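Local coordinates for protein CDP-glucose-4,6-dehydratase (PDB 1RKX) that probably converts CDP-D-glucose to its 4-keto-6-deoxy product by removing water, using a bound NAD cofactor in a Rossmann-type domain, at residues G200-D205 against V330-N335. Sequence-based numbering, arbitrary orientation.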
ATOM      1  N   GLY C 200     -32.953 -24.044  -2.039  1.00 22.49           N
ATOM      2  CA  GLY C 200     -33.475 -23.475  -0.809  1.00 23.24           C
ATOM      3  C   GLY C 200     -33.313 -21.985  -0.561  1.00 23.55           C
ATOM      4  O   GLY C 200     -33.638 -21.515   0.530  1.00 23.51           O
ATOM      5  N   ASP C 201     -32.799 -21.233  -1.527  1.00 25.08           N
ATOM      6  CA  ASP C 201     -32.683 -19.796  -1.320  1.00 27.79           C
ATOM      7  C   ASP C 201     -33.812 -19.133  -2.082  1.00 24.98           C
ATOM      8  O   ASP C 201     -33.845 -19.156  -3.309  1.00 24.95           O
ATOM      9  CB  ASP C 201     -31.338 -19.256  -1.802  1.00 31.70           C
ATOM     10  CG  ASP C 201     -31.200 -17.758  -1.562  1.00 37.24           C
ATOM     11  OD1 ASP C 201     -31.898 -17.229  -0.666  1.00 39.70           O
ATOM     12  OD2 ASP C 201     -30.388 -17.118  -2.255  1.00 40.31           O
ATOM     13  N   TRP C 202     -34.750 -18.557  -1.345  1.00 24.32           N
ATOM     14  CA  TRP C 202     -35.889 -17.910  -1.965  1.00 23.46           C
ATOM     15  C   TRP C 202     -35.836 -16.394  -1.888  1.00 24.06           C
ATOM     16  O   TRP C 202     -36.860 -15.715  -1.970  1.00 24.21           O
ATOM     17  CB  TRP C 202     -37.177 -18.451  -1.341  1.00 23.38           C
ATOM     18  CG  TRP C 202     -37.637 -19.731  -2.000  1.00 25.15           C
ATOM     19  CD1 TRP C 202     -38.251 -19.849  -3.219  1.00 23.71           C
ATOM     20  CD2 TRP C 202     -37.490 -21.066  -1.494  1.00 23.25           C
ATOM     21  NE1 TRP C 202     -38.494 -21.175  -3.501  1.00 25.92           N
ATOM     22  CE2 TRP C 202     -38.037 -21.942  -2.460  1.00 24.75           C
ATOM     23  CE3 TRP C 202     -36.950 -21.608  -0.320  1.00 24.15           C
ATOM     24  CZ2 TRP C 202     -38.061 -23.332  -2.285  1.00 26.10           C
ATOM     25  CZ3 TRP C 202     -36.974 -22.993  -0.147  1.00 25.03           C
ATOM     26  CH2 TRP C 202     -37.526 -23.837  -1.126  1.00 24.13           C
ATOM     27  N   ALA C 203     -34.628 -15.862  -1.738  1.00 27.37           N
ATOM     28  CA  ALA C 203     -34.454 -14.419  -1.692  1.00 29.07           C
ATOM     29  C   ALA C 203     -34.963 -13.873  -3.020  1.00 29.21           C
ATOM     30  O   ALA C 203     -34.896 -14.552  -4.048  1.00 26.52           O
ATOM     31  CB  ALA C 203     -32.985 -14.074  -1.515  1.00 32.53           C
ATOM     32  N   LEU C 204     -35.474 -12.650  -3.000  1.00 31.31           N
ATOM     33  CA  LEU C 204     -35.995 -12.033  -4.207  1.00 35.87           C
ATOM     34  C   LEU C 204     -34.897 -11.372  -5.030  1.00 33.46           C
ATOM     35  O   LEU C 204     -33.860 -10.978  -4.506  1.00 32.11           O
ATOM     36  CB  LEU C 204     -37.054 -10.989  -3.846  1.00 40.99           C
ATOM     37  CG  LEU C 204     -38.305 -11.508  -3.135  1.00 47.63           C
ATOM     38  CD1 LEU C 204     -39.189 -10.333  -2.744  1.00 51.50           C
ATOM     39  CD2 LEU C 204     -39.057 -12.468  -4.051  1.00 50.70           C
ATOM     40  N   ASP C 205     -35.144 -11.260  -6.330  1.00 38.10           N
ATOM     41  CA  ASP C 205     -34.210 -10.633  -7.252  1.00 42.65           C
ATOM     42  C   ASP C 205     -32.779 -11.159  -7.182  1.00 38.32           C
ATOM     43  O   ASP C 205     -31.824 -10.393  -7.036  1.00 33.61           O
ATOM     44  CB  ASP C 205     -34.227  -9.120  -7.041  1.00 51.71           C
ATOM     45  CG  ASP C 205     -35.606  -8.518  -7.257  1.00 64.19           C
ATOM     46  OD1 ASP C 205     -36.150  -8.665  -8.372  1.00 71.22           O
ATOM     47  OD2 ASP C 205     -36.147  -7.902  -6.314  1.00 71.09           O
ATOM     48  N   VAL C 330     -30.639 -27.349  -9.704  1.00 26.12           N
ATOM     49  CA  VAL C 330     -31.828 -27.731 -10.447  1.00 24.99           C
ATOM     50  C   VAL C 330     -32.439 -28.979  -9.819  1.00 29.09           C
ATOM     51  O   VAL C 330     -33.656 -29.079  -9.667  1.00 30.32           O
ATOM     52  CB  VAL C 330     -31.491 -27.997 -11.935  1.00 28.94           C
ATOM     53  CG1 VAL C 330     -32.704 -28.576 -12.655  1.00 26.08           C
ATOM     54  CG2 VAL C 330     -31.056 -26.701 -12.600  1.00 22.85           C
ATOM     55  N   GLY C 331     -31.588 -29.923  -9.437  1.00 29.80           N
ATOM     56  CA  GLY C 331     -32.082 -31.143  -8.829  1.00 28.07           C
ATOM     57  C   GLY C 331     -32.849 -30.869  -7.548  1.00 26.54           C
ATOM     58  O   GLY C 331     -33.952 -31.386  -7.345  1.00 26.27           O
ATOM     59  N   TRP C 332     -32.261 -30.052  -6.678  1.00 25.96           N
ATOM     60  CA  TRP C 332     -32.893 -29.709  -5.413  1.00 24.35           C
ATOM     61  C   TRP C 332     -34.256 -29.075  -5.664  1.00 23.95           C
ATOM     62  O   TRP C 332     -35.256 -29.452  -5.049  1.00 24.10           O
ATOM     63  CB  TRP C 332     -32.001 -28.737  -4.633  1.00 23.21           C
ATOM     64  CG  TRP C 332     -32.338 -28.636  -3.175  1.00 22.50           C
ATOM     65  CD1 TRP C 332     -31.687 -29.246  -2.143  1.00 19.90           C
ATOM     66  CD2 TRP C 332     -33.403 -27.880  -2.588  1.00 20.92           C
ATOM     67  NE1 TRP C 332     -32.278 -28.916  -0.948  1.00 20.56           N
ATOM     68  CE2 TRP C 332     -33.334 -28.080  -1.190  1.00 20.41           C
ATOM     69  CE3 TRP C 332     -34.410 -27.054  -3.105  1.00 22.06           C
ATOM     70  CZ2 TRP C 332     -34.235 -27.485  -0.298  1.00 19.27           C
ATOM     71  CZ3 TRP C 332     -35.310 -26.461  -2.218  1.00 21.97           C
ATOM     72  CH2 TRP C 332     -35.214 -26.681  -0.829  1.00 21.81           C
ATOM     73  N   HIS C 333     -34.316 -28.134  -6.591  1.00 24.39           N
ATOM     74  CA  HIS C 333     -35.580 -27.477  -6.852  1.00 28.09           C
ATOM     75  C   HIS C 333     -36.691 -28.407  -7.332  1.00 29.98           C
ATOM     76  O   HIS C 333     -37.769 -28.436  -6.737  1.00 30.31           O
ATOM     77  CB  HIS C 333     -35.402 -26.339  -7.852  1.00 26.38           C
ATOM     78  CG  HIS C 333     -36.379 -25.227  -7.655  1.00 25.06           C
ATOM     79  ND1 HIS C 333     -36.424 -24.478  -6.498  1.00 24.00           N
ATOM     80  CD2 HIS C 333     -37.363 -24.749  -8.452  1.00 25.73           C
ATOM     81  CE1 HIS C 333     -37.394 -23.587  -6.592  1.00 26.67           C
ATOM     82  NE2 HIS C 333     -37.979 -23.729  -7.768  1.00 25.96           N
ATOM     83  N   LYS C 334     -36.446 -29.168  -8.394  1.00 31.91           N
ATOM     84  CA  LYS C 334     -37.492 -30.056  -8.893  1.00 35.54           C
ATOM     85  C   LYS C 334     -37.922 -31.116  -7.884  1.00 34.21           C
ATOM     86  O   LYS C 334     -39.071 -31.554  -7.898  1.00 34.08           O
ATOM     87  CB  LYS C 334     -37.096 -30.700 -10.230  1.00 38.83           C
ATOM     88  CG  LYS C 334     -35.692 -31.249 -10.327  1.00 42.72           C
ATOM     89  CD  LYS C 334     -35.474 -31.883 -11.705  1.00 45.43           C
ATOM     90  CE  LYS C 334     -35.819 -30.916 -12.840  1.00 45.22           C
ATOM     91  NZ  LYS C 334     -35.664 -31.536 -14.189  1.00 44.68           N
ATOM     92  N   ASN C 335     -37.020 -31.532  -7.003  1.00 31.17           N
ATOM     93  CA  ASN C 335     -37.416 -32.501  -5.996  1.00 29.19           C
ATOM     94  C   ASN C 335     -38.381 -31.804  -5.043  1.00 27.65           C
ATOM     95  O   ASN C 335     -39.366 -32.393  -4.596  1.00 29.71           O
ATOM     96  CB  ASN C 335     -36.209 -33.038  -5.230  1.00 27.60           C
ATOM     97  CG  ASN C 335     -35.676 -34.332  -5.826  1.00 29.19           C
ATOM     98  OD1 ASN C 335     -34.819 -34.320  -6.715  1.00 27.47           O
ATOM     99  ND2 ASN C 335     -36.202 -35.461  -5.350  1.00 26.53           N
TER
HETATM  100  O   HOH W   1     -34.958 -24.000  -4.111  1.00 34.12           O
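The N-CA bond of Gly200 passes over one face of the six-membered ring of Trp332: its CA sits 4.0 Å from the ring centroid, 26° off the normal, a CH-pi contact, while its backbone N, offset toward the rim, comes to 3.4 Å from Trp332 CZ3 over the same face. Trp332 reaches the loop from helix 322-338 because its CG is anti to the backbone N (chi1 -163°), and its NE1, on the far side of the indole, hydrogen-bonds to Ser346 OG. Gly200, with no side chain, meets the indole through its main-chain N and CA.

Trp202 meets the rim of the same indole. Its CH2 touches Trp332 CZ3 at 3.6 Å, near the Trp332 plane, with the two six-membered rings oblique, their planes at 63°. Past the pyrrole side of Trp202 stands His333, whose CE1 is 4.1 Å from Trp202 NE1, and Trp336 packs edge-to-face on Trp202.

A water sits among the three rings. It accepts from Gly200 N at 2.9 Å and lies in the imidazole plane 2.8 Å from His333 ND1, and it also lies above one face of Trp202, toward its rim. Glu216 takes the other imidazole nitrogen, NE2, so both imidazole nitrogens have partners, which holds the ring's rotation.

The loop after strand 196-197, whose Gly200 neighbours the NAD-binding Phe20, is thus joined to helix 322-338 by buried aromatic packing, with polar linkage across the two segments carried by the water, which satisfies a buried backbone N-H.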